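Uncharacterized ATP-binding protein MJ1010 (Methanocaldococcus jannaschii DSM 2661, PDB 3BJO) is of unknown function but probably binds ATP; the crystallised part is its C-terminal domain, of a family grouped with helix-turn-helix folds. Local coordinates at residues K30-V33 and E38-E41; V33-E38 and I65-Y70; N49-F54 and N97-V102. All coordinates share one frame; numbering follows the deposited sequence.

Interaction 1: residues K30-V33 and E38-E41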
ATOM      1  N   LYS A  30     -10.507  -7.150  10.521  1.00 49.61           N
ATOM      2  CA  LYS A  30     -10.248  -5.729  10.761  1.00 49.55           C
ATOM      3  C   LYS A  30      -8.930  -5.618  11.522  1.00 49.79           C
ATOM      4  O   LYS A  30      -8.898  -5.870  12.743  1.00 49.10           O
ATOM      5  CB  LYS A  30     -11.357  -5.104  11.590  1.00 49.96           C
ATOM      6  CG  LYS A  30     -12.724  -5.113  10.971  1.00 52.69           C
ATOM      7  CD  LYS A  30     -13.729  -4.609  12.026  1.00 58.17           C
ATOM      8  CE  LYS A  30     -15.112  -4.297  11.432  1.00 63.62           C
ATOM      9  NZ  LYS A  30     -15.727  -5.434  10.652  1.00 64.68           N
ATOM     10  N   PRO A  31      -7.825  -5.247  10.816  1.00 49.37           N
ATOM     11  CA  PRO A  31      -6.534  -5.259  11.518  1.00 49.16           C
ATOM     12  C   PRO A  31      -6.573  -4.397  12.769  1.00 49.14           C
ATOM     13  O   PRO A  31      -7.219  -3.334  12.796  1.00 47.88           O
ATOM     14  CB  PRO A  31      -5.561  -4.647  10.498  1.00 48.96           C
ATOM     15  CG  PRO A  31      -6.219  -4.951   9.124  1.00 48.18           C
ATOM     16  CD  PRO A  31      -7.693  -4.839   9.397  1.00 49.05           C
ATOM     17  N   LYS A  32      -5.873  -4.868  13.789  1.00 49.13           N
ATOM     18  CA  LYS A  32      -5.626  -4.078  14.993  1.00 50.03           C
ATOM     19  C   LYS A  32      -4.187  -3.590  14.913  1.00 49.38           C
ATOM     20  O   LYS A  32      -3.245  -4.377  14.850  1.00 50.23           O
ATOM     21  CB  LYS A  32      -5.918  -4.915  16.243  1.00 50.92           C
ATOM     22  CG  LYS A  32      -7.446  -4.969  16.596  1.00 50.95           C
ATOM     23  CD  LYS A  32      -7.818  -6.251  17.382  1.00 53.58           C
ATOM     24  CE  LYS A  32      -9.344  -6.618  17.194  1.00 57.92           C
ATOM     25  NZ  LYS A  32      -9.873  -6.578  15.720  1.00 60.78           N
ATOM     26  N   VAL A  33      -4.033  -2.279  14.822  1.00 48.85           N
ATOM     27  CA  VAL A  33      -2.743  -1.599  14.652  1.00 47.31           C
ATOM     28  C   VAL A  33      -2.215  -1.070  15.993  1.00 46.98           C
ATOM     29  O   VAL A  33      -2.900  -0.328  16.703  1.00 44.70           O
ATOM     30  CB  VAL A  33      -2.915  -0.374  13.677  1.00 48.14           C
ATOM     31  CG1 VAL A  33      -1.561   0.137  13.209  1.00 46.88           C
ATOM     32  CG2 VAL A  33      -3.795  -0.750  12.464  1.00 48.78           C
ATOM     33  N   GLU A  38      -1.363   2.675  21.965  1.00 47.51           N
ATOM     34  CA  GLU A  38      -2.646   2.629  21.252  1.00 46.03           C
ATOM     35  C   GLU A  38      -2.829   1.328  20.516  1.00 44.66           C
ATOM     36  O   GLU A  38      -1.911   0.824  19.875  1.00 43.50           O
ATOM     37  CB  GLU A  38      -2.749   3.730  20.211  1.00 45.21           C
ATOM     38  CG  GLU A  38      -2.807   5.150  20.748  1.00 47.80           C
ATOM     39  CD  GLU A  38      -2.804   6.182  19.624  1.00 47.21           C
ATOM     40  OE1 GLU A  38      -2.307   5.882  18.512  1.00 46.38           O
ATOM     41  OE2 GLU A  38      -3.247   7.315  19.863  1.00 47.72           O
ATOM     42  N   ILE A  39      -4.048   0.817  20.580  1.00 43.67           N
ATOM     43  CA  ILE A  39      -4.467  -0.281  19.727  1.00 43.85           C
ATOM     44  C   ILE A  39      -5.698   0.151  18.929  1.00 42.90           C
ATOM     45  O   ILE A  39      -6.744   0.419  19.500  1.00 42.71           O
ATOM     46  CB  ILE A  39      -4.768  -1.528  20.545  1.00 43.78           C
ATOM     47  CG1 ILE A  39      -3.489  -1.993  21.268  1.00 44.15           C
ATOM     48  CG2 ILE A  39      -5.322  -2.605  19.635  1.00 44.93           C
ATOM     49  CD1 ILE A  39      -3.737  -2.869  22.498  1.00 44.80           C
ATOM     50  N   ILE A  40      -5.559   0.221  17.616  1.00 42.96           N
ATOM     51  CA  ILE A  40      -6.589   0.835  16.780  1.00 43.15           C
ATOM     52  C   ILE A  40      -7.039  -0.102  15.662  1.00 43.40           C
ATOM     53  O   ILE A  40      -6.228  -0.630  14.864  1.00 42.70           O
ATOM     54  CB  ILE A  40      -6.126   2.204  16.191  1.00 42.31           C
ATOM     55  CG1 ILE A  40      -5.907   3.242  17.312  1.00 45.15           C
ATOM     56  CG2 ILE A  40      -7.186   2.720  15.188  1.00 43.11           C
ATOM     57  CD1 ILE A  40      -5.050   4.457  16.898  1.00 43.41           C
ATOM     58  N   GLU A  41      -8.348  -0.296  15.612  1.00 44.30           N
ATOM     59  CA  GLU A  41      -8.937  -1.156  14.619  1.00 45.38           C
ATOM     60  C   GLU A  41      -9.226  -0.338  13.392  1.00 45.76           C
ATOM     61  O   GLU A  41      -9.784   0.775  13.486  1.00 45.45           O
ATOM     62  CB  GLU A  41     -10.249  -1.733  15.161  1.00 46.14           C
ATOM     63  CG  GLU A  41     -10.868  -2.812  14.303  1.00 48.34           C
ATOM     64  CD  GLU A  41     -12.116  -3.367  14.952  1.00 51.74           C
ATOM     65  OE1 GLU A  41     -12.047  -4.489  15.512  1.00 53.74           O
ATOM     66  OE2 GLU A  41     -13.143  -2.651  14.930  1.00 51.90           O
TER
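Glu41 lays its aliphatic chain across Lys30, its CG 3.6 Å from Lys30 CB, and runs side by side with Lys32 in the same direction. With CG anti to the backbone N (chi1 -171°) and the chain extended beyond it, the carboxylate is carried to the Lys32 ammonium: Lys32 NZ and Glu41 OE1 form a 3.0 Å salt bridge that uses the anti lone pair of the oxygen. Lys32 reaches it through a bend at its last torsion, which also leaves NZ in a weak hydrogen bond to Lys30 O. Lys30 contributes methylene packing here, its CD lying 3.6 Å from Glu41 OE2, while its own NZ stays 5.7 Å from that oxygen.

The backbones supply the antiparallel register. Val33 N donates to Ile40 O at 2.7 Å, almost straight at 175°, and Ile40 N returns a bond to Val33 O at 2.9 Å, which makes this the hydrogen-bonded pair; Lys32 and Glu41 are the non-hydrogen-bonded pair next to it. The salt bridge lies on one face of this two-stranded hairpin, and Val33 and Ile40 share the other, where helix 67-75 packs: Val33 meets Val71 and Tyr72, and Ile40 meets Ala68.

Interaction 2: residues V33-E38 and I65-Y70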
ATOM      1  N   VAL A  33      -4.033  -2.279  14.822  1.00 48.85           N
ATOM      2  CA  VAL A  33      -2.743  -1.599  14.652  1.00 47.31           C
ATOM      3  C   VAL A  33      -2.215  -1.070  15.993  1.00 46.98           C
ATOM      4  O   VAL A  33      -2.900  -0.328  16.703  1.00 44.70           O
ATOM      5  CB  VAL A  33      -2.915  -0.374  13.677  1.00 48.14           C
ATOM      6  CG1 VAL A  33      -1.561   0.137  13.209  1.00 46.88           C
ATOM      7  CG2 VAL A  33      -3.795  -0.750  12.464  1.00 48.78           C
ATOM      8  N   ASN A  34      -0.986  -1.443  16.314  1.00 48.43           N
ATOM      9  CA  ASN A  34      -0.289  -1.000  17.532  1.00 49.73           C
ATOM     10  C   ASN A  34       0.519   0.271  17.268  1.00 49.30           C
ATOM     11  O   ASN A  34       1.390   0.286  16.390  1.00 48.87           O
ATOM     12  CB  ASN A  34       0.673  -2.104  18.019  1.00 50.57           C
ATOM     13  CG  ASN A  34      -0.059  -3.322  18.588  1.00 53.76           C
ATOM     14  OD1 ASN A  34      -1.291  -3.359  18.658  1.00 57.52           O
ATOM     15  ND2 ASN A  34       0.703  -4.311  19.026  1.00 57.14           N
ATOM     16  N   ILE A  35       0.204   1.340  17.992  1.00 48.21           N
ATOM     17  CA  ILE A  35       0.988   2.574  17.916  1.00 47.32           C
ATOM     18  C   ILE A  35       1.317   2.973  19.353  1.00 47.28           C
ATOM     19  O   ILE A  35       0.500   3.617  20.056  1.00 44.52           O
ATOM     20  CB  ILE A  35       0.248   3.716  17.137  1.00 47.53           C
ATOM     21  CG1 ILE A  35      -0.046   3.283  15.695  1.00 45.81           C
ATOM     22  CG2 ILE A  35       1.092   5.010  17.158  1.00 48.07           C
ATOM     23  CD1 ILE A  35      -1.067   4.123  15.030  1.00 43.25           C
ATOM     24  N   GLU A  36       2.513   2.551  19.790  1.00 47.72           N
ATOM     25  CA  GLU A  36       2.914   2.650  21.177  1.00 49.41           C
ATOM     26  C   GLU A  36       1.828   2.000  22.013  1.00 49.12           C
ATOM     27  O   GLU A  36       1.539   0.825  21.873  1.00 49.46           O
ATOM     28  CB  GLU A  36       3.103   4.114  21.614  1.00 50.16           C
ATOM     29  CG  GLU A  36       4.461   4.735  21.285  1.00 56.00           C
ATOM     30  CD  GLU A  36       4.572   5.137  19.815  1.00 62.05           C
ATOM     31  OE1 GLU A  36       3.818   6.070  19.390  1.00 62.85           O
ATOM     32  OE2 GLU A  36       5.428   4.523  19.109  1.00 63.20           O
ATOM     33  N   GLU A  37       1.180   2.800  22.834  1.00 48.87           N
ATOM     34  CA  GLU A  37       0.235   2.277  23.774  1.00 49.62           C
ATOM     35  C   GLU A  37      -1.148   2.083  23.149  1.00 48.96           C
ATOM     36  O   GLU A  37      -1.978   1.371  23.717  1.00 49.98           O
ATOM     37  CB  GLU A  37       0.238   3.164  25.017  1.00 50.01           C
ATOM     38  CG  GLU A  37       1.548   2.943  25.836  1.00 54.34           C
ATOM     39  CD  GLU A  37       2.098   4.200  26.553  1.00 60.52           C
ATOM     40  OE1 GLU A  37       1.298   5.004  27.140  1.00 60.18           O
ATOM     41  OE2 GLU A  37       3.354   4.356  26.538  1.00 60.93           O
ATOM     42  N   GLU A  38      -1.363   2.675  21.965  1.00 47.51           N
ATOM     43  CA  GLU A  38      -2.646   2.629  21.252  1.00 46.03           C
ATOM     44  C   GLU A  38      -2.829   1.328  20.516  1.00 44.66           C
ATOM     45  O   GLU A  38      -1.911   0.824  19.875  1.00 43.50           O
ATOM     46  CB  GLU A  38      -2.749   3.730  20.211  1.00 45.21           C
ATOM     47  CG  GLU A  38      -2.807   5.150  20.748  1.00 47.80           C
ATOM     48  CD  GLU A  38      -2.804   6.182  19.624  1.00 47.21           C
ATOM     49  OE1 GLU A  38      -2.307   5.882  18.512  1.00 46.38           O
ATOM     50  OE2 GLU A  38      -3.247   7.315  19.863  1.00 47.72           O
ATOM     51  N   ILE A  65      -4.568  10.749   5.253  1.00 41.77           N
ATOM     52  CA  ILE A  65      -4.769   9.347   5.653  1.00 41.68           C
ATOM     53  C   ILE A  65      -4.591   9.191   7.174  1.00 42.24           C
ATOM     54  O   ILE A  65      -3.652   9.768   7.730  1.00 44.52           O
ATOM     55  CB  ILE A  65      -3.705   8.420   4.955  1.00 41.62           C
ATOM     56  CG1 ILE A  65      -3.886   8.461   3.433  1.00 41.37           C
ATOM     57  CG2 ILE A  65      -3.879   6.935   5.434  1.00 37.94           C
ATOM     58  CD1 ILE A  65      -2.620   7.938   2.650  1.00 42.49           C
ATOM     59  N   PRO A  66      -5.510   8.468   7.849  1.00 42.38           N
ATOM     60  CA  PRO A  66      -5.322   8.292   9.271  1.00 42.47           C
ATOM     61  C   PRO A  66      -4.027   7.545   9.540  1.00 42.11           C
ATOM     62  O   PRO A  66      -3.716   6.550   8.856  1.00 41.30           O
ATOM     63  CB  PRO A  66      -6.480   7.382   9.686  1.00 42.51           C
ATOM     64  CG  PRO A  66      -7.531   7.582   8.593  1.00 44.79           C
ATOM     65  CD  PRO A  66      -6.719   7.783   7.354  1.00 41.21           C
ATOM     66  N   LYS A  67      -3.348   8.011  10.573  1.00 41.48           N
ATOM     67  CA  LYS A  67      -2.107   7.463  11.001  1.00 42.88           C
ATOM     68  C   LYS A  67      -2.219   5.952  11.173  1.00 43.22           C
ATOM     69  O   LYS A  67      -1.370   5.245  10.677  1.00 45.13           O
ATOM     70  CB  LYS A  67      -1.547   8.177  12.251  1.00 41.44           C
ATOM     71  CG  LYS A  67      -0.158   7.596  12.685  1.00 41.09           C
ATOM     72  CD  LYS A  67       0.512   8.437  13.770  1.00 43.09           C
ATOM     73  CE  LYS A  67       1.923   7.899  14.062  1.00 45.06           C
ATOM     74  NZ  LYS A  67       2.547   8.593  15.195  1.00 46.62           N
ATOM     75  N   ALA A  68      -3.283   5.461  11.808  1.00 42.81           N
ATOM     76  CA  ALA A  68      -3.419   4.015  12.021  1.00 43.09           C
ATOM     77  C   ALA A  68      -3.377   3.297  10.696  1.00 42.63           C
ATOM     78  O   ALA A  68      -2.769   2.245  10.592  1.00 41.06           O
ATOM     79  CB  ALA A  68      -4.719   3.691  12.713  1.00 43.75           C
ATOM     80  N   VAL A  69      -4.042   3.886   9.690  1.00 42.75           N
ATOM     81  CA  VAL A  69      -4.093   3.286   8.337  1.00 42.46           C
ATOM     82  C   VAL A  69      -2.715   3.290   7.671  1.00 42.66           C
ATOM     83  O   VAL A  69      -2.244   2.256   7.200  1.00 42.04           O
ATOM     84  CB  VAL A  69      -5.130   3.971   7.415  1.00 42.07           C
ATOM     85  CG1 VAL A  69      -5.019   3.366   5.973  1.00 42.45           C
ATOM     86  CG2 VAL A  69      -6.530   3.845   7.976  1.00 42.22           C
ATOM     87  N   TYR A  70      -2.026   4.436   7.641  1.00 44.06           N
ATOM     88  CA  TYR A  70      -0.738   4.390   6.960  1.00 44.31           C
ATOM     89  C   TYR A  70       0.348   3.636   7.745  1.00 45.03           C
ATOM     90  O   TYR A  70       1.264   3.069   7.133  1.00 45.18           O
ATOM     91  CB  TYR A  70      -0.291   5.771   6.413  1.00 44.67           C
ATOM     92  CG  TYR A  70       0.146   6.831   7.440  1.00 44.08           C
ATOM     93  CD1 TYR A  70      -0.628   7.996   7.661  1.00 46.07           C
ATOM     94  CD2 TYR A  70       1.333   6.689   8.122  1.00 43.72           C
ATOM     95  CE1 TYR A  70      -0.200   8.981   8.582  1.00 46.18           C
ATOM     96  CE2 TYR A  70       1.774   7.643   9.029  1.00 44.24           C
ATOM     97  CZ  TYR A  70       1.005   8.771   9.260  1.00 45.36           C
ATOM     98  OH  TYR A  70       1.460   9.651  10.177  1.00 43.45           O
TER
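Ile35 reaches Ala68 through a single methyl group. From CB, its CG1 branch departs anti to the carbonyl carbon (chi1 -60°), and the near-extended second torsion, 163°, carries CD1 on to the first turn of helix 67-75. CB, CG1 and CG2 have no partner within 4.2 Å in 65-70, so the tip does the touching. CD1 sits 3.8 Å from Ala68 CA and 4.1 Å from Ala68 N, which places it against the helix backbone as much as against the Ala68 methyl, whose CB is 4.3 Å away. Lys67 CG lies at the same 4.3 Å from Ile35 CD1, adding a methylene of the extended lysine chain.

Beside it, Val33 sets both methyls near one carbonyl oxygen, CG1 at 3.6 Å and CG2 at 3.7 Å from Ala68 O. The segments meet by van der Waals packing without a hydrogen bond, methyls lying against helix backbone as well as against side chains. Val33 and Ile35, two positions apart on strand 32-35, present the same face to the helix. A type II' turn from Ile35 to Glu38 closes the strands just beyond. The arrangement is that of a two-stranded beta hairpin laid by one face on a helix, with this contact at the helix's first turn.

Interaction 3: residues N49-F54 and N97-V102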
ATOM      1  N   ASN A  49      -9.437   3.171   0.453  1.00 47.72           N
ATOM      2  CA  ASN A  49      -9.465   4.626   0.272  1.00 48.31           C
ATOM      3  C   ASN A  49      -8.085   5.295   0.264  1.00 47.20           C
ATOM      4  O   ASN A  49      -7.834   6.124  -0.586  1.00 45.28           O
ATOM      5  CB  ASN A  49     -10.454   5.291   1.263  1.00 49.34           C
ATOM      6  CG  ASN A  49     -11.909   4.994   0.885  1.00 52.55           C
ATOM      7  OD1 ASN A  49     -12.172   4.429  -0.179  1.00 57.81           O
ATOM      8  ND2 ASN A  49     -12.843   5.369   1.738  1.00 53.25           N
ATOM      9  N   ALA A  50      -7.178   4.890   1.169  1.00 45.25           N
ATOM     10  CA  ALA A  50      -5.874   5.507   1.232  1.00 44.53           C
ATOM     11  C   ALA A  50      -5.071   5.129  -0.015  1.00 44.81           C
ATOM     12  O   ALA A  50      -4.377   5.962  -0.624  1.00 45.53           O
ATOM     13  CB  ALA A  50      -5.120   5.007   2.495  1.00 45.45           C
ATOM     14  N   LEU A  51      -5.121   3.855  -0.367  1.00 42.03           N
ATOM     15  CA  LEU A  51      -4.315   3.367  -1.506  1.00 43.97           C
ATOM     16  C   LEU A  51      -4.803   3.960  -2.827  1.00 44.14           C
ATOM     17  O   LEU A  51      -4.027   4.181  -3.754  1.00 44.23           O
ATOM     18  CB  LEU A  51      -4.378   1.848  -1.550  1.00 41.69           C
ATOM     19  CG  LEU A  51      -3.512   1.157  -0.493  1.00 43.14           C
ATOM     20  CD1 LEU A  51      -3.700  -0.405  -0.556  1.00 44.61           C
ATOM     21  CD2 LEU A  51      -2.035   1.484  -0.647  1.00 43.27           C
ATOM     22  N   LYS A  52      -6.107   4.211  -2.915  1.00 44.06           N
ATOM     23  CA  LYS A  52      -6.654   4.730  -4.148  1.00 45.47           C
ATOM     24  C   LYS A  52      -6.046   6.098  -4.438  1.00 44.58           C
ATOM     25  O   LYS A  52      -5.970   6.536  -5.597  1.00 44.01           O
ATOM     26  CB  LYS A  52      -8.187   4.786  -4.099  1.00 44.86           C
ATOM     27  CG  LYS A  52      -8.823   3.511  -4.677  1.00 45.50           C
ATOM     28  CD  LYS A  52     -10.273   3.237  -4.244  1.00 48.16           C
ATOM     29  CE  LYS A  52     -11.245   4.285  -4.608  1.00 56.74           C
ATOM     30  NZ  LYS A  52     -12.676   3.751  -4.692  1.00 62.92           N
ATOM     31  N   LEU A  53      -5.563   6.750  -3.388  1.00 44.95           N
ATOM     32  CA  LEU A  53      -4.988   8.102  -3.540  1.00 45.31           C
ATOM     33  C   LEU A  53      -3.734   8.039  -4.429  1.00 45.41           C
ATOM     34  O   LEU A  53      -3.381   8.997  -5.117  1.00 43.28           O
ATOM     35  CB  LEU A  53      -4.645   8.716  -2.177  1.00 44.21           C
ATOM     36  CG  LEU A  53      -5.797   9.218  -1.292  1.00 44.52           C
ATOM     37  CD1 LEU A  53      -5.268   9.699   0.100  1.00 42.03           C
ATOM     38  CD2 LEU A  53      -6.605  10.358  -1.962  1.00 44.41           C
ATOM     39  N   PHE A  54      -3.084   6.888  -4.420  1.00 46.02           N
ATOM     40  CA  PHE A  54      -1.846   6.719  -5.158  1.00 48.24           C
ATOM     41  C   PHE A  54      -2.111   6.384  -6.632  1.00 50.24           C
ATOM     42  O   PHE A  54      -1.167   6.202  -7.407  1.00 50.65           O
ATOM     43  CB  PHE A  54      -1.035   5.588  -4.510  1.00 48.38           C
ATOM     44  CG  PHE A  54      -0.454   5.964  -3.154  1.00 50.32           C
ATOM     45  CD1 PHE A  54       0.825   6.536  -3.061  1.00 46.34           C
ATOM     46  CD2 PHE A  54      -1.201   5.807  -1.988  1.00 47.72           C
ATOM     47  CE1 PHE A  54       1.362   6.935  -1.795  1.00 46.93           C
ATOM     48  CE2 PHE A  54      -0.661   6.179  -0.717  1.00 48.10           C
ATOM     49  CZ  PHE A  54       0.623   6.735  -0.632  1.00 47.30           C
ATOM     50  N   ASN A  97       2.510   0.326  -9.579  1.00 43.43           N
ATOM     51  CA  ASN A  97       1.823  -0.238 -10.710  1.00 43.83           C
ATOM     52  C   ASN A  97       0.670  -1.140 -10.243  1.00 44.60           C
ATOM     53  O   ASN A  97      -0.420  -1.099 -10.792  1.00 43.96           O
ATOM     54  CB  ASN A  97       2.782  -1.048 -11.578  1.00 44.74           C
ATOM     55  CG  ASN A  97       2.074  -1.659 -12.775  1.00 46.80           C
ATOM     56  OD1 ASN A  97       1.617  -0.936 -13.677  1.00 42.83           O
ATOM     57  ND2 ASN A  97       1.889  -2.996 -12.737  1.00 42.76           N
ATOM     58  N   ALA A  98       0.922  -1.988  -9.250  1.00 45.24           N
ATOM     59  CA  ALA A  98      -0.123  -2.896  -8.771  1.00 45.50           C
ATOM     60  C   ALA A  98      -1.357  -2.099  -8.260  1.00 45.98           C
ATOM     61  O   ALA A  98      -2.519  -2.387  -8.609  1.00 46.75           O
ATOM     62  CB  ALA A  98       0.474  -3.798  -7.705  1.00 44.61           C
ATOM     63  N   ILE A  99      -1.127  -1.074  -7.444  1.00 46.41           N
ATOM     64  CA  ILE A  99      -2.228  -0.224  -7.009  1.00 46.52           C
ATOM     65  C   ILE A  99      -3.068   0.307  -8.209  1.00 48.18           C
ATOM     66  O   ILE A  99      -4.320   0.260  -8.211  1.00 47.98           O
ATOM     67  CB  ILE A  99      -1.716   0.974  -6.146  1.00 46.46           C
ATOM     68  CG1 ILE A  99      -1.188   0.476  -4.799  1.00 45.16           C
ATOM     69  CG2 ILE A  99      -2.824   2.074  -5.973  1.00 46.02           C
ATOM     70  CD1 ILE A  99      -0.251   1.507  -4.102  1.00 45.02           C
ATOM     71  N   LYS A 100      -2.382   0.815  -9.221  1.00 49.96           N
ATOM     72  CA  LYS A 100      -3.034   1.410 -10.398  1.00 51.30           C
ATOM     73  C   LYS A 100      -3.795   0.355 -11.234  1.00 50.99           C
ATOM     74  O   LYS A 100      -4.783   0.664 -11.893  1.00 49.98           O
ATOM     75  CB  LYS A 100      -1.985   2.086 -11.298  1.00 51.36           C
ATOM     76  CG  LYS A 100      -1.213   3.267 -10.651  1.00 53.51           C
ATOM     77  CD  LYS A 100      -0.023   3.730 -11.531  1.00 52.92           C
ATOM     78  CE  LYS A 100      -0.445   4.780 -12.549  1.00 60.97           C
ATOM     79  NZ  LYS A 100       0.718   5.582 -13.069  1.00 64.17           N
ATOM     80  N   ARG A 101      -3.299  -0.877 -11.220  1.00 50.69           N
ATOM     81  CA  ARG A 101      -3.936  -1.966 -11.959  1.00 51.97           C
ATOM     82  C   ARG A 101      -5.093  -2.605 -11.196  1.00 50.81           C
ATOM     83  O   ARG A 101      -6.015  -3.099 -11.796  1.00 51.36           O
ATOM     84  CB  ARG A 101      -2.908  -3.052 -12.288  1.00 52.10           C
ATOM     85  CG  ARG A 101      -2.511  -3.135 -13.757  1.00 57.95           C
ATOM     86  CD  ARG A 101      -1.569  -2.047 -14.183  1.00 64.56           C
ATOM     87  NE  ARG A 101      -2.269  -0.857 -14.658  1.00 69.09           N
ATOM     88  CZ  ARG A 101      -1.713   0.358 -14.806  1.00 72.44           C
ATOM     89  NH1 ARG A 101      -2.463   1.372 -15.245  1.00 72.46           N
ATOM     90  NH2 ARG A 101      -0.425   0.580 -14.494  1.00 72.33           N
ATOM     91  N   VAL A 102      -5.028  -2.598  -9.870  1.00 50.36           N
ATOM     92  CA  VAL A 102      -5.953  -3.388  -9.029  1.00 49.86           C
ATOM     93  C   VAL A 102      -7.056  -2.498  -8.439  1.00 49.74           C
ATOM     94  O   VAL A 102      -8.198  -2.917  -8.368  1.00 48.30           O
ATOM     95  CB  VAL A 102      -5.182  -4.170  -7.906  1.00 48.98           C
ATOM     96  CG1 VAL A 102      -6.107  -4.878  -6.923  1.00 49.59           C
ATOM     97  CG2 VAL A 102      -4.216  -5.162  -8.518  1.00 48.99           C
TER
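Ile99 supplies nearly all of the first shell from helix 93-102; Lys100 CG adds a 4.4 Å approach to Phe54 O. The two branches of Ile99 separate the work. CG2, anti to the backbone N, comes to 3.3 Å from Leu51 O, whereas CG1 turns the other way (chi1 -69°) and brings CD1 to 3.9 Å from Leu51 CD2 and 4.2 Å from Phe54 CB. The Leu51 and Ile99 side chains cross at about a right angle, so that methyl meets methyl without the chains running alongside each other. Phe54 offers its CB to the isoleucine; its ring leads away from 97-102.

The next shell surrounds these groups. Phe54 N donates to Leu51 O at 2.9 Å, so the oxygen packed by Ile99 CG2 also has a backbone partner, and the same oxygen lies in plane at the edge of the Phe54 ring. Leu51 is backed by Leu73 of helix 67-75, by Ile78 and by Leu103. Phe54 O accepts a hydrogen bond from Trp96 NE1, and Trp96 makes a cation-pi contact with Lys100. Elsewhere on helix 93-102, on the side that meets helix 3-24, Arg101 NH2 bonds Asn97 OD1 at 2.7 Å.

No hydrogen bond joins the two segments themselves. The contact is buried and rests on methyl packing, part of it against the Leu51 carbonyl oxygen, which Phe54 N already satisfies, with the indole bond from Trp96 adding a directional polar link close by.

Interactions 1 and 2 adjoin, their centres 7 Å apart: they share Val33 and Glu38, and Ile40 CG2 of the first packs on Ala68 CB of the second at 3.6 Å. Interaction 1 thus sets the pairing of the hairpin that interaction 2 docks on helix 67-75. Interaction 3 lies across the chain's centre, about 20 Å from interaction 2 between centres, yet residues 65-70 and 49-54 touch directly, with Ile65 CG2 3.7 Å from Ala50 CB and Val69 CG1 3.8 Å from the same atom. Helix 67-75 therefore has the hairpin and helix 44-52 as neighbours. Interactions 1 and 3 do not touch, their nearest atoms being about 11 Å apart.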